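Local atomic coordinates of PaxB (Photorhabdus luminescens, PDB entry 6EK4), a protein that is probably one component of a two-component alpha-helical pore-forming toxin, as in the related YaxAB system. Residues K201-N206 / G244-E249. Sequence-based numbering, arbitrary orientation.
Sequences KDYIPN and GLKYIE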
ATOM      1  N   LYS A 201     -52.681 -22.153  42.832  1.00 84.37           N
ATOM      2  CA  LYS A 201     -52.841 -23.060  41.697  1.00 86.52           C
ATOM      3  C   LYS A 201     -52.799 -22.312  40.370  1.00 86.86           C
ATOM      4  O   LYS A 201     -53.390 -21.240  40.241  1.00 86.81           O
ATOM      5  CB  LYS A 201     -54.170 -23.817  41.790  1.00 88.47           C
ATOM      6  CG  LYS A 201     -54.300 -24.734  42.993  1.00 90.03           C
ATOM      7  CD  LYS A 201     -55.582 -25.550  42.910  1.00 91.83           C
ATOM      8  CE  LYS A 201     -55.738 -26.480  44.102  1.00 92.99           C
ATOM      9  NZ  LYS A 201     -56.873 -27.428  43.921  1.00 93.95           N
ATOM     10  N   ASP A 202     -52.091 -22.883  39.395  1.00 87.44           N
ATOM     11  CA  ASP A 202     -52.096 -22.410  38.003  1.00 87.78           C
ATOM     12  C   ASP A 202     -51.563 -20.989  37.802  1.00 87.25           C
ATOM     13  O   ASP A 202     -50.550 -20.799  37.131  1.00 88.19           O
ATOM     14  CB  ASP A 202     -53.501 -22.529  37.395  1.00 88.60           C
ATOM     15  CG  ASP A 202     -54.024 -23.955  37.408  1.00 89.07           C
ATOM     16  OD1 ASP A 202     -53.328 -24.851  36.885  1.00 88.57           O
ATOM     17  OD2 ASP A 202     -55.135 -24.179  37.935  1.00 89.63           O
ATOM     18  N   TYR A 203     -52.253 -19.999  38.365  1.00 86.32           N
ATOM     19  CA  TYR A 203     -51.890 -18.594  38.175  1.00 85.82           C
ATOM     20  C   TYR A 203     -50.883 -18.096  39.206  1.00 84.41           C
ATOM     21  O   TYR A 203     -50.903 -18.510  40.365  1.00 84.05           O
ATOM     22  CB  TYR A 203     -53.142 -17.716  38.195  1.00 86.68           C
ATOM     23  CG  TYR A 203     -54.035 -17.946  37.000  1.00 88.34           C
ATOM     24  CD1 TYR A 203     -55.094 -18.846  37.059  1.00 89.18           C
ATOM     25  CD2 TYR A 203     -53.805 -17.279  35.800  1.00 89.21           C
ATOM     26  CE1 TYR A 203     -55.910 -19.066  35.960  1.00 90.41           C
ATOM     27  CE2 TYR A 203     -54.613 -17.491  34.695  1.00 90.52           C
ATOM     28  CZ  TYR A 203     -55.665 -18.385  34.780  1.00 90.89           C
ATOM     29  OH  TYR A 203     -56.470 -18.600  33.685  1.00 91.27           O
ATOM     30  N   ILE A 204     -50.002 -17.203  38.758  1.00 83.27           N
ATOM     31  CA  ILE A 204     -48.995 -16.582  39.614  1.00 82.76           C
ATOM     32  C   ILE A 204     -49.702 -15.639  40.588  1.00 83.21           C
ATOM     33  O   ILE A 204     -50.628 -14.931  40.191  1.00 83.38           O
ATOM     34  CB  ILE A 204     -47.957 -15.801  38.767  1.00 82.58           C
ATOM     35  CG1 ILE A 204     -47.104 -16.772  37.943  1.00 81.91           C
ATOM     36  CG2 ILE A 204     -47.045 -14.944  39.638  1.00 82.87           C
ATOM     37  CD1 ILE A 204     -46.429 -16.135  36.748  1.00 81.90           C
ATOM     38  N   PRO A 205     -49.281 -15.633  41.869  1.00 83.50           N
ATOM     39  CA  PRO A 205     -49.938 -14.751  42.834  1.00 84.81           C
ATOM     40  C   PRO A 205     -49.764 -13.268  42.513  1.00 86.56           C
ATOM     41  O   PRO A 205     -48.717 -12.860  42.007  1.00 85.60           O
ATOM     42  CB  PRO A 205     -49.243 -15.092  44.161  1.00 84.65           C
ATOM     43  CG  PRO A 205     -47.947 -15.713  43.772  1.00 83.66           C
ATOM     44  CD  PRO A 205     -48.252 -16.468  42.516  1.00 83.23           C
ATOM     45  N   ASN A 206     -50.796 -12.480  42.806  1.00 89.21           N
ATOM     46  CA  ASN A 206     -50.735 -11.028  42.647  1.00 90.94           C
ATOM     47  C   ASN A 206     -49.791 -10.403  43.668  1.00 90.51           C
ATOM     48  O   ASN A 206     -49.340 -11.065  44.606  1.00 89.19           O
ATOM     49  CB  ASN A 206     -52.132 -10.401  42.773  1.00 93.41           C
ATOM     50  CG  ASN A 206     -52.906 -10.413  41.465  1.00 95.20           C
ATOM     51  OD1 ASN A 206     -53.628  -9.465  41.155  1.00 97.56           O
ATOM     52  ND2 ASN A 206     -52.758 -11.483  40.690  1.00 95.08           N
ATOM     53  N   GLY A 244     -54.699 -12.817  34.156  1.00 89.11           N
ATOM     54  CA  GLY A 244     -53.538 -13.146  34.979  1.00 87.39           C
ATOM     55  C   GLY A 244     -52.606 -14.095  34.247  1.00 85.59           C
ATOM     56  O   GLY A 244     -52.982 -14.688  33.233  1.00 86.03           O
ATOM     57  N   LEU A 245     -51.393 -14.248  34.771  1.00 83.46           N
ATOM     58  CA  LEU A 245     -50.355 -15.043  34.118  1.00 81.80           C
ATOM     59  C   LEU A 245     -50.188 -16.401  34.793  1.00 80.64           C
ATOM     60  O   LEU A 245     -50.074 -16.482  36.016  1.00 80.49           O
ATOM     61  CB  LEU A 245     -49.025 -14.285  34.154  1.00 81.44           C
ATOM     62  CG  LEU A 245     -47.877 -14.833  33.303  1.00 80.76           C
ATOM     63  CD1 LEU A 245     -48.218 -14.782  31.821  1.00 81.48           C
ATOM     64  CD2 LEU A 245     -46.598 -14.058  33.584  1.00 80.49           C
ATOM     65  N   LYS A 246     -50.178 -17.464  33.989  1.00 80.06           N
ATOM     66  CA  LYS A 246     -49.911 -18.811  34.490  1.00 79.36           C
ATOM     67  C   LYS A 246     -48.407 -19.046  34.592  1.00 78.68           C
ATOM     68  O   LYS A 246     -47.618 -18.312  33.997  1.00 78.59           O
ATOM     69  CB  LYS A 246     -50.531 -19.868  33.573  1.00 79.86           C
ATOM     70  CG  LYS A 246     -52.042 -19.786  33.442  1.00 80.87           C
ATOM     71  CD  LYS A 246     -52.614 -21.100  32.934  1.00 81.49           C
ATOM     72  CE  LYS A 246     -54.079 -20.974  32.548  1.00 82.31           C
ATOM     73  NZ  LYS A 246     -54.709 -22.305  32.320  1.00 82.42           N
ATOM     74  N   TYR A 247     -48.016 -20.076  35.336  1.00 78.17           N
ATOM     75  CA  TYR A 247     -46.599 -20.417  35.493  1.00 77.38           C
ATOM     76  C   TYR A 247     -46.019 -20.951  34.185  1.00 77.99           C
ATOM     77  O   TYR A 247     -44.912 -20.577  33.797  1.00 77.74           O
ATOM     78  CB  TYR A 247     -46.397 -21.441  36.613  1.00 76.93           C
ATOM     79  CG  TYR A 247     -46.906 -20.980  37.961  1.00 76.54           C
ATOM     80  CD1 TYR A 247     -46.258 -19.967  38.665  1.00 76.18           C
ATOM     81  CD2 TYR A 247     -48.032 -21.557  38.534  1.00 76.67           C
ATOM     82  CE1 TYR A 247     -46.723 -19.542  39.898  1.00 76.23           C
ATOM     83  CE2 TYR A 247     -48.506 -21.138  39.764  1.00 76.71           C
ATOM     84  CZ  TYR A 247     -47.850 -20.132  40.443  1.00 76.61           C
ATOM     85  OH  TYR A 247     -48.321 -19.719  41.667  1.00 75.93           O
ATOM     86  N   ILE A 248     -46.771 -21.819  33.512  1.00 78.89           N
ATOM     87  CA  ILE A 248     -46.364 -22.344  32.202  1.00 79.90           C
ATOM     88  C   ILE A 248     -46.240 -21.239  31.148  1.00 80.06           C
ATOM     89  O   ILE A 248     -45.418 -21.340  30.235  1.00 80.39           O
ATOM     90  CB  ILE A 248     -47.319 -23.452  31.686  1.00 81.47           C
ATOM     91  CG1 ILE A 248     -48.749 -22.921  31.471  1.00 82.23           C
ATOM     92  CG2 ILE A 248     -47.324 -24.640  32.639  1.00 81.94           C
ATOM     93  CD1 ILE A 248     -49.079 -22.579  30.031  1.00 83.13           C
ATOM     94  N   GLU A 249     -47.054 -20.193  31.278  1.00 80.18           N
ATOM     95  CA  GLU A 249     -46.991 -19.043  30.374  1.00 80.53           C
ATOM     96  C   GLU A 249     -45.737 -18.199  30.631  1.00 79.53           C
ATOM     97  O   GLU A 249     -45.192 -17.594  29.708  1.00 79.10           O
ATOM     98  CB  GLU A 249     -48.260 -18.191  30.497  1.00 81.45           C
ATOM     99  CG  GLU A 249     -49.507 -18.887  29.965  1.00 83.24           C
ATOM    100  CD  GLU A 249     -50.793 -18.127  30.246  1.00 85.00           C
ATOM    101  OE1 GLU A 249     -50.731 -16.915  30.541  1.00 85.81           O
ATOM    102  OE2 GLU A 249     -51.876 -18.747  30.164  1.00 86.20           O
TER
HETATM  103  O   HOH W   1     -49.289 -22.828  35.144  1.00 56.92           O
HETATM  104  O   HOH W   2     -50.687 -13.842  37.361  1.00 78.70           O
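Y247 lays its ring against I204, with CD1 of the tyrosine 3.4 Å from CG1 of the isoleucine, while I204 N stands above one face, nearer the ring's margin than its centre. P205 CD approaches the phenol oxygen, and the two side chains meet at about a right angle. Y247 OH is hydrogen-bonded to F200 O, just before residues 201-206, which fixes the far end of the ring. I204 CD1, put there by a near-extended chi2 of 159°, reaches CD2 of L245 at 3.8 Å, and both side chains pack on V231 of helix 217-237.

A single beta bridge pairs Y203 with K246 in a chain that has no regular strand; it ties the loop after helix 196-199 to the start of helix 247-321, near one end of the elongated molecule. I204 N donates to L245 O at 2.8 Å in a nearly linear bond. Y247 N, just past the N-cap residue K246, donates to D202 O at 3.2 Å, and the same carbonyl accepts a bond from a water that in turn accepts one from I248 N. A second water links L245 N to I204 O.

On the more exposed side, Y203 covers K246: CG of the lysine stands over the ring face, 4.1 Å from its centroid, in a CH-pi contact. The extended lysine chain then carries CE to 3.6 Å from Y203 OH, while G244 O comes up to the edge of the same ring, level with it.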